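Local atomic coordinates of tubulin-like protein CetZ1 (Haloferax volcanii, PDB entry 4B46), a protein that controls cell shape as a tubulin-like GTPase of archaea and is essential for developing the rod-shaped cells needed for efficient swimming. Residues V231-E236 and A341-L346; E290-A295 and S347-V352; K2-G7 and D99-V104. All blocks are in the same frame, centred on the assembly; numbering follows the deposited sequence.

How the contacts relate
All three contacts pair neighbouring strands, or the loops at their ends, of one mixed sheet that runs from the GTPase domain into the C-terminal domain. Contact 3 joins two parallel strands of the GTPase half beside the nucleotide: the side chain of Val104 is about 8 Å from the bound GDP. Contacts 1 and 2 belong to the C-terminal half, away from the nucleotide site, and share strand 339-347; contact 1 uses its length, contact 2 its end and the loop beyond. They touch where Leu346 CD2 lies 3.6 Å from Ala295 CB. The centre of contact 3 is about 21 Å from that of contact 1 and about 23 Å from that of contact 2.

Contact 1: residues V231-E236 and A341-L346; sequences VGYASE and AGVILL
Gly232 and Ala234 are laced to Ile344 and Gly342 in a regular antiparallel β-ladder, in the C-terminal-domain part of the mixed sheet. Four backbone hydrogen bonds form two reciprocal pairs, Gly232 with Ile344 and Ala234 with Gly342. The shortest, from Gly342 N to Ala234 O at 2.7 Å, has its donor nearly in line with the C=O bond. Ile344 N instead reaches Gly232 O from above the carbonyl plane, 41° out of it.

Between these pairs, CA-H···O contacts add to the grip: Tyr233 CA lies 3.4 Å from Gly342 O.

The apolar contacts lie on the face that carries Val231, Tyr233, Val343 and Leu345, which helix 179-198 covers through Phe194 and Val196. Branched valines suit a buried strand here, since each can send its methyls two ways: Val231 CG1 meets Val343 CG1 at 4.0 Å, while CG2 turns to Leu345 CD1. Ala341 CB touches both Ser235 CB and Tyr233 CE2, side by side on the facing strand. In Tyr233, CG anti to the backbone N (chi1 173°) sets the base of the ring beside the carbonyl carbon. Val343 CG2 meets the ring's edge, in plane, 3.5 Å from Tyr233 CD2.

Contact 2: residues E290-A295 and S347-V352; sequences EGAERA and SGVTNV
Ser347 O accepts hydrogen bonds from two successive amides of the facing chain, Glu293 N at 3.0 Å and Arg294 N at 3.3 Å. Two residues thus face one, a classic β-bulge, where strand 294-301 begins beside the end of strand 339-347 in the C-terminal domain. The first bond lies in the carbonyl plane but is bent at the hydrogen (134°); the second is straighter, with its donor tilted 21° from that plane. Ser347 N completes the pairing with a nearly straight bond to Arg294 O.

Glycine suits position 348 on two counts. Its phi is positive, and a CB there would run into Glu293 CB, which lies close to this backbone, 3.4 Å from Ser347 O. Gly291 likewise has backbone angles that call for glycine. Beyond the bulge, the small side chain of Ala292 brings Ala292 CB to 4.1 Å from Val349 CG1, and Val349 also packs on Val228, Thr230 and Cys287. Farther out, a water donates to both Glu290 O and Thr350 O, joining the diverging loops.

The side chain of Glu293, with CG anti to the backbone N (chi1 -171°) and extended beyond it, brings its carboxylate near Gly348 CA. There Glu293 OE2 forms a salt bridge with Arg294 NH1 at 3.1 Å, while Arg294 NE pairs with Glu326 outside the contact. The guanidinium therefore links two acids. The other oxygen, Glu293 OE1, reaches across through a water that donates to it at 2.7 Å and accepts from Ser347 OG at 2.9 Å.

Contact 3: residues K2-G7 and D99-V104; sequences KLAMIG and DAFLVV
Asp99 and Lys2 meet just before two strands begin, where the aspartate reaches across to the neighbouring main chain. Asp99 CB packs 3.5 Å from Lys2 O, the carbonyl that also accepts a hydrogen bond from the Asp99 amide. Asp99 CG stands anti to the carbonyl carbon (chi1 -62°) and comes 3.8 Å from Lys2 N. At the tip, Asp99 OD2 accepts a hydrogen bond from Lys2 N at 2.8 Å, almost straight and on the anti side, 24° out of the carboxylate plane. Asp99 OD2 also lies 3.6 Å from Lys2 CB and is hydrogen-bonded to Ser216 OG, so OD2 is held by two partners. Asp99 OD1 lies 5.0 Å from Lys2 NZ, not in contact, though the opposite charges may attract weakly; the ammonium bonds to Glu97 O. A short acid suits this place because its carboxylate can bond a backbone amide across the gap.

Beyond it the chains run parallel in the Rossmann-like GTPase domain of the tubulin/FtsZ family. Ala4 and Ile6 each donate to and accept from strand 100-106, in a staggered ladder ending with Val104 N on Ile6 O. Gly7 lies near the end of strand 3-8, which leads into helix 9-26, whose first turns carry the GTP-binding residues Gln10 to Lys14; Val104 packs on Val15 and Val16 of that helix. Met5 and Leu102 lie side by side, with Met5 CE 4.1 Å from Leu102 CD2; the unbranched methionine can extend alongside the leucine. On the other face, the small Ala4 accommodates the ring of Phe101, which stacks with Tyr127: Ala4 CB is 3.6 Å from Phe101 CD2. Ile6 is long enough to bring CD1 to the ring edge, 3.9 Å from Phe101 CD2.

Contact 1: residues V231-E236 and A341-L346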
loop_
_atom_site.group_PDB
_atom_site.type_symbol
_atom_site.label_atom_id
_atom_site.label_comp_id
_atom_site.label_asym_id
_atom_site.label_seq_id
_atom_site.Cartn_x
_atom_site.Cartn_y
_atom_site.Cartn_z
ATOM N N VAL A 231 -3.468 7.813 1.525
ATOM C CA VAL A 231 -2.899 8.593 0.434
ATOM C C VAL A 231 -3.951 9.354 -0.377
ATOM O O VAL A 231 -4.960 8.785 -0.789
ATOM C CB VAL A 231 -2.033 7.700 -0.495
ATOM C CG1 VAL A 231 -1.693 8.411 -1.784
ATOM C CG2 VAL A 231 -0.754 7.279 0.232
ATOM N N GLY A 232 -3.706 10.650 -0.593
ATOM C CA GLY A 232 -4.533 11.449 -1.483
ATOM C C GLY A 232 -3.830 11.618 -2.809
ATOM O O GLY A 232 -2.602 11.535 -2.867
ATOM N N TYR A 233 -4.583 11.868 -3.876
ATOM C CA TYR A 233 -3.996 11.826 -5.217
ATOM C C TYR A 233 -4.819 12.601 -6.222
ATOM O O TYR A 233 -6.030 12.435 -6.301
ATOM C CB TYR A 233 -3.867 10.359 -5.681
ATOM C CG TYR A 233 -3.432 10.154 -7.131
ATOM C CD1 TYR A 233 -4.362 10.117 -8.162
ATOM C CD2 TYR A 233 -2.092 9.934 -7.454
ATOM C CE1 TYR A 233 -3.974 9.918 -9.480
ATOM C CE2 TYR A 233 -1.697 9.720 -8.769
ATOM C CZ TYR A 233 -2.640 9.717 -9.772
ATOM O OH TYR A 233 -2.252 9.513 -11.074
ATOM N N ALA A 234 -4.145 13.435 -7.005
ATOM C CA ALA A 234 -4.769 14.070 -8.154
ATOM C C ALA A 234 -3.753 14.184 -9.280
ATOM O O ALA A 234 -2.556 14.300 -9.041
ATOM C CB ALA A 234 -5.329 15.442 -7.784
ATOM N N SER A 235 -4.229 14.136 -10.516
ATOM C CA SER A 235 -3.336 14.267 -11.657
ATOM C C SER A 235 -4.041 14.953 -12.807
ATOM O O SER A 235 -5.268 14.974 -12.873
ATOM C CB SER A 235 -2.826 12.898 -12.105
ATOM O OG SER A 235 -3.845 12.155 -12.732
ATOM N N GLU A 236 -3.253 15.516 -13.713
ATOM C CA GLU A 236 -3.796 16.121 -14.916
ATOM C C GLU A 236 -2.738 16.192 -16.010
ATOM O O GLU A 236 -1.534 16.226 -15.730
ATOM C CB GLU A 236 -4.331 17.517 -14.617
ATOM C CG GLU A 236 -3.301 18.474 -14.083
ATOM C CD GLU A 236 -3.859 19.863 -13.893
ATOM O OE1 GLU A 236 -4.776 20.249 -14.651
ATOM O OE2 GLU A 236 -3.387 20.565 -12.979
ATOM N N ALA A 341 1.256 14.834 -11.477
ATOM C CA ALA A 341 0.484 14.199 -10.418
ATOM C C ALA A 341 0.935 14.706 -9.056
ATOM O O ALA A 341 2.134 14.881 -8.815
ATOM C CB ALA A 341 0.626 12.689 -10.495
ATOM N N GLY A 342 -0.029 14.955 -8.177
ATOM C CA GLY A 342 0.264 15.324 -6.806
ATOM C C GLY A 342 -0.217 14.243 -5.859
ATOM O O GLY A 342 -1.363 13.795 -5.955
ATOM N N VAL A 343 0.659 13.812 -4.955
ATOM C CA VAL A 343 0.295 12.816 -3.960
ATOM C C VAL A 343 0.520 13.386 -2.577
ATOM O O VAL A 343 1.528 14.030 -2.316
ATOM C CB VAL A 343 1.119 11.511 -4.137
ATOM C CG1 VAL A 343 1.389 10.830 -2.796
ATOM C CG2 VAL A 343 0.406 10.558 -5.088
ATOM N N ILE A 344 -0.427 13.158 -1.684
ATOM C CA ILE A 344 -0.227 13.519 -0.295
ATOM C C ILE A 344 -0.277 12.255 0.545
ATOM O O ILE A 344 -1.253 11.513 0.505
ATOM C CB ILE A 344 -1.296 14.511 0.190
ATOM C CG1 ILE A 344 -1.283 15.771 -0.701
ATOM C CG2 ILE A 344 -1.045 14.879 1.645
ATOM C CD1 ILE A 344 -2.374 16.775 -0.375
ATOM N N LEU A 345 0.795 12.006 1.284
ATOM C CA LEU A 345 0.851 10.886 2.202
ATOM C C LEU A 345 0.587 11.453 3.578
ATOM O O LEU A 345 1.256 12.401 4.001
ATOM C CB LEU A 345 2.236 10.224 2.152
ATOM C CG LEU A 345 2.597 9.259 3.283
ATOM C CD1 LEU A 345 1.656 8.042 3.318
ATOM C CD2 LEU A 345 4.070 8.815 3.182
ATOM N N LEU A 346 -0.422 10.908 4.250
ATOM C CA LEU A 346 -0.759 11.315 5.602
ATOM C C LEU A 346 -0.547 10.118 6.509
ATOM O O LEU A 346 -1.194 9.087 6.346
ATOM C CB LEU A 346 -2.213 11.796 5.684
ATOM C CG LEU A 346 -2.558 13.009 4.820
ATOM C CD1 LEU A 346 -4.056 13.284 4.852
ATOM C CD2 LEU A 346 -1.789 14.242 5.284
#

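Contact 2: residues E290-A295 and S347-V352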
loop_
_atom_site.group_PDB
_atom_site.type_symbol
_atom_site.label_atom_id
_atom_site.label_comp_id
_atom_site.label_asym_id
_atom_site.label_seq_id
_atom_site.Cartn_x
_atom_site.Cartn_y
_atom_site.Cartn_z
ATOM N N GLU A 290 -7.503 16.318 9.207
ATOM C CA GLU A 290 -7.117 17.036 10.413
ATOM C C GLU A 290 -6.625 16.029 11.462
ATOM O O GLU A 290 -7.216 14.967 11.653
ATOM C CB GLU A 290 -8.292 17.859 10.946
ATOM C CG GLU A 290 -7.960 18.736 12.142
ATOM C CD GLU A 290 -7.085 19.926 11.785
ATOM O OE1 GLU A 290 -7.155 20.401 10.630
ATOM O OE2 GLU A 290 -6.329 20.393 12.665
ATOM N N GLY A 291 -5.519 16.342 12.121
ATOM C CA GLY A 291 -5.003 15.456 13.149
ATOM C C GLY A 291 -3.988 14.416 12.697
ATOM O O GLY A 291 -3.484 13.661 13.528
ATOM N N ALA A 292 -3.701 14.351 11.397
ATOM C CA ALA A 292 -2.645 13.469 10.903
ATOM C C ALA A 292 -1.336 13.865 11.572
ATOM O O ALA A 292 -1.110 15.038 11.863
ATOM C CB ALA A 292 -2.518 13.561 9.393
ATOM N N GLU A 293 -0.482 12.887 11.835
ATOM C CA GLU A 293 0.755 13.153 12.566
ATOM C C GLU A 293 1.795 13.846 11.683
ATOM O O GLU A 293 2.430 14.814 12.094
ATOM C CB GLU A 293 1.311 11.837 13.121
ATOM C CG GLU A 293 2.478 11.993 14.079
ATOM C CD GLU A 293 2.926 10.662 14.664
ATOM O OE1 GLU A 293 2.189 9.661 14.515
ATOM O OE2 GLU A 293 4.018 10.623 15.270
ATOM N N ARG A 294 1.976 13.339 10.470
ATOM C CA ARG A 294 2.976 13.882 9.561
ATOM C C ARG A 294 2.419 13.794 8.157
ATOM O O ARG A 294 1.637 12.897 7.862
ATOM C CB ARG A 294 4.278 13.077 9.640
ATOM C CG ARG A 294 4.963 13.110 10.989
ATOM C CD ARG A 294 6.297 12.360 10.913
ATOM N NE ARG A 294 7.145 12.651 12.066
ATOM C CZ ARG A 294 7.176 11.919 13.175
ATOM N NH1 ARG A 294 6.407 10.841 13.285
ATOM N NH2 ARG A 294 7.978 12.263 14.173
ATOM N N ALA A 295 2.813 14.732 7.299
ATOM C CA ALA A 295 2.344 14.766 5.920
ATOM C C ALA A 295 3.529 14.911 4.979
ATOM O O ALA A 295 4.526 15.553 5.313
ATOM C CB ALA A 295 1.361 15.925 5.712
ATOM N N SER A 347 0.384 10.249 7.449
ATOM C CA SER A 347 0.729 9.140 8.314
ATOM C C SER A 347 0.241 9.424 9.717
ATOM O O SER A 347 0.292 10.557 10.166
ATOM C CB SER A 347 2.240 8.894 8.286
ATOM O OG SER A 347 2.665 8.136 9.413
ATOM N N GLY A 348 -0.253 8.396 10.400
ATOM C CA GLY A 348 -0.688 8.562 11.774
ATOM C C GLY A 348 -2.070 9.184 11.873
ATOM O O GLY A 348 -2.347 9.979 12.777
ATOM N N VAL A 349 -2.944 8.841 10.932
ATOM C CA VAL A 349 -4.315 9.340 10.989
ATOM C C VAL A 349 -5.066 8.671 12.136
ATOM O O VAL A 349 -4.793 7.520 12.477
ATOM C CB VAL A 349 -5.062 9.150 9.653
ATOM C CG1 VAL A 349 -4.458 10.051 8.579
ATOM C CG2 VAL A 349 -5.047 7.684 9.227
ATOM N N THR A 350 -5.992 9.411 12.740
ATOM C CA THR A 350 -6.719 8.938 13.914
ATOM C C THR A 350 -8.212 9.267 13.817
ATOM O O THR A 350 -8.634 10.042 12.953
ATOM C CB THR A 350 -6.176 9.578 15.205
ATOM O OG1 THR A 350 -6.200 11.006 15.069
ATOM C CG2 THR A 350 -4.749 9.124 15.482
ATOM N N ASN A 351 -8.994 8.675 14.715
ATOM C CA ASN A 351 -10.451 8.842 14.737
ATOM C C ASN A 351 -11.062 8.524 13.377
ATOM O O ASN A 351 -11.980 9.201 12.916
ATOM C CB ASN A 351 -10.846 10.253 15.195
ATOM C CG ASN A 351 -12.301 10.341 15.637
ATOM O OD1 ASN A 351 -12.823 9.427 16.277
ATOM N ND2 ASN A 351 -12.964 11.438 15.282
ATOM N N VAL A 352 -10.524 7.491 12.736
ATOM C CA VAL A 352 -10.977 7.072 11.422
ATOM C C VAL A 352 -12.203 6.168 11.593
ATOM O O VAL A 352 -12.109 5.100 12.196
ATOM C CB VAL A 352 -9.848 6.343 10.673
ATOM C CG1 VAL A 352 -10.283 5.992 9.271
ATOM C CG2 VAL A 352 -8.577 7.227 10.645
HETATM O O HOH W 1 -6.637 12.062 10.832
HETATM O O HOH W 2 -9.448 13.234 12.800
HETATM O O HOH W 3 2.606 8.150 12.299
#

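Contact 3: residues K2-G7 and D99-V104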
loop_
_atom_site.group_PDB
_atom_site.type_symbol
_atom_site.label_atom_id
_atom_site.label_comp_id
_atom_site.label_asym_id
_atom_site.label_seq_id
_atom_site.Cartn_x
_atom_site.Cartn_y
_atom_site.Cartn_z
ATOM N N LYS A 2 13.549 2.276 -3.183
ATOM C CA LYS A 2 13.727 0.892 -3.606
ATOM C C LYS A 2 13.039 -0.047 -2.634
ATOM O O LYS A 2 13.361 -0.047 -1.442
ATOM C CB LYS A 2 15.216 0.549 -3.696
ATOM C CG LYS A 2 15.944 1.332 -4.765
ATOM C CD LYS A 2 17.411 0.970 -4.784
ATOM C CE LYS A 2 18.123 1.500 -3.552
ATOM N NZ LYS A 2 19.516 0.960 -3.455
ATOM N N LEU A 3 12.094 -0.841 -3.138
ATOM C CA LEU A 3 11.303 -1.716 -2.277
ATOM C C LEU A 3 11.492 -3.191 -2.585
ATOM O O LEU A 3 11.675 -3.576 -3.737
ATOM C CB LEU A 3 9.806 -1.387 -2.393
ATOM C CG LEU A 3 9.352 0.018 -1.983
ATOM C CD1 LEU A 3 7.864 0.201 -2.243
ATOM C CD2 LEU A 3 9.675 0.255 -0.522
ATOM N N ALA A 4 11.442 -4.007 -1.537
ATOM C CA ALA A 4 11.190 -5.436 -1.679
ATOM C C ALA A 4 9.698 -5.677 -1.438
ATOM O O ALA A 4 9.218 -5.581 -0.310
ATOM C CB ALA A 4 12.029 -6.219 -0.689
ATOM N N MET A 5 8.959 -5.975 -2.501
ATOM C CA MET A 5 7.529 -6.199 -2.383
ATOM C C MET A 5 7.177 -7.675 -2.267
ATOM O O MET A 5 7.607 -8.485 -3.090
ATOM C CB MET A 5 6.802 -5.644 -3.599
ATOM C CG MET A 5 6.894 -4.159 -3.752
ATOM S SD MET A 5 5.464 -3.570 -4.690
ATOM C CE MET A 5 5.860 -1.820 -4.665
ATOM N N ILE A 6 6.379 -8.010 -1.255
ATOM C CA ILE A 6 5.850 -9.365 -1.114
ATOM C C ILE A 6 4.331 -9.332 -1.094
ATOM O O ILE A 6 3.729 -8.751 -0.191
ATOM C CB ILE A 6 6.349 -10.077 0.167
ATOM C CG1 ILE A 6 7.884 -10.063 0.233
ATOM C CG2 ILE A 6 5.822 -11.521 0.215
ATOM C CD1 ILE A 6 8.437 -9.062 1.196
ATOM N N GLY A 7 3.721 -9.941 -2.106
ATOM C CA GLY A 7 2.273 -10.079 -2.156
ATOM C C GLY A 7 1.864 -11.356 -1.447
ATOM O O GLY A 7 2.467 -12.414 -1.664
ATOM N N ASP A 99 15.513 -0.094 0.358
ATOM C CA ASP A 99 15.251 0.870 1.422
ATOM C C ASP A 99 14.233 0.347 2.428
ATOM O O ASP A 99 14.262 0.720 3.604
ATOM C CB ASP A 99 14.735 2.184 0.823
ATOM C CG ASP A 99 15.749 2.836 -0.088
ATOM O OD1 ASP A 99 16.921 2.943 0.329
ATOM O OD2 ASP A 99 15.387 3.213 -1.220
ATOM N N ALA A 100 13.322 -0.501 1.959
ATOM C CA ALA A 100 12.274 -1.026 2.824
ATOM C C ALA A 100 11.595 -2.247 2.225
ATOM O O ALA A 100 11.679 -2.482 1.019
ATOM C CB ALA A 100 11.221 0.072 3.113
ATOM N N PHE A 101 10.928 -3.018 3.082
ATOM C CA PHE A 101 10.039 -4.092 2.645
ATOM C C PHE A 101 8.613 -3.567 2.612
ATOM O O PHE A 101 8.257 -2.703 3.416
ATOM C CB PHE A 101 10.099 -5.267 3.618
ATOM C CG PHE A 101 11.385 -6.030 3.569
ATOM C CD1 PHE A 101 12.453 -5.658 4.363
ATOM C CD2 PHE A 101 11.516 -7.126 2.728
ATOM C CE1 PHE A 101 13.644 -6.366 4.316
ATOM C CE2 PHE A 101 12.695 -7.840 2.678
ATOM C CZ PHE A 101 13.757 -7.465 3.473
ATOM N N LEU A 102 7.811 -4.069 1.675
ATOM C CA LEU A 102 6.377 -3.789 1.653
ATOM C C LEU A 102 5.574 -5.090 1.510
ATOM O O LEU A 102 5.661 -5.795 0.493
ATOM C CB LEU A 102 6.015 -2.815 0.531
ATOM C CG LEU A 102 4.540 -2.421 0.447
ATOM C CD1 LEU A 102 4.146 -1.528 1.626
ATOM C CD2 LEU A 102 4.226 -1.731 -0.874
ATOM N N VAL A 103 4.794 -5.404 2.536
ATOM C CA VAL A 103 3.957 -6.601 2.530
ATOM C C VAL A 103 2.548 -6.196 2.123
ATOM O O VAL A 103 1.893 -5.396 2.798
ATOM C CB VAL A 103 3.958 -7.291 3.910
ATOM C CG1 VAL A 103 3.047 -8.538 3.907
ATOM C CG2 VAL A 103 5.384 -7.655 4.300
ATOM N N VAL A 104 2.105 -6.717 0.985
ATOM C CA VAL A 104 0.828 -6.321 0.409
ATOM C C VAL A 104 -0.186 -7.459 0.501
ATOM O O VAL A 104 0.132 -8.597 0.148
ATOM C CB VAL A 104 0.985 -5.932 -1.067
ATOM C CG1 VAL A 104 -0.358 -5.396 -1.618
ATOM C CG2 VAL A 104 2.095 -4.891 -1.224
#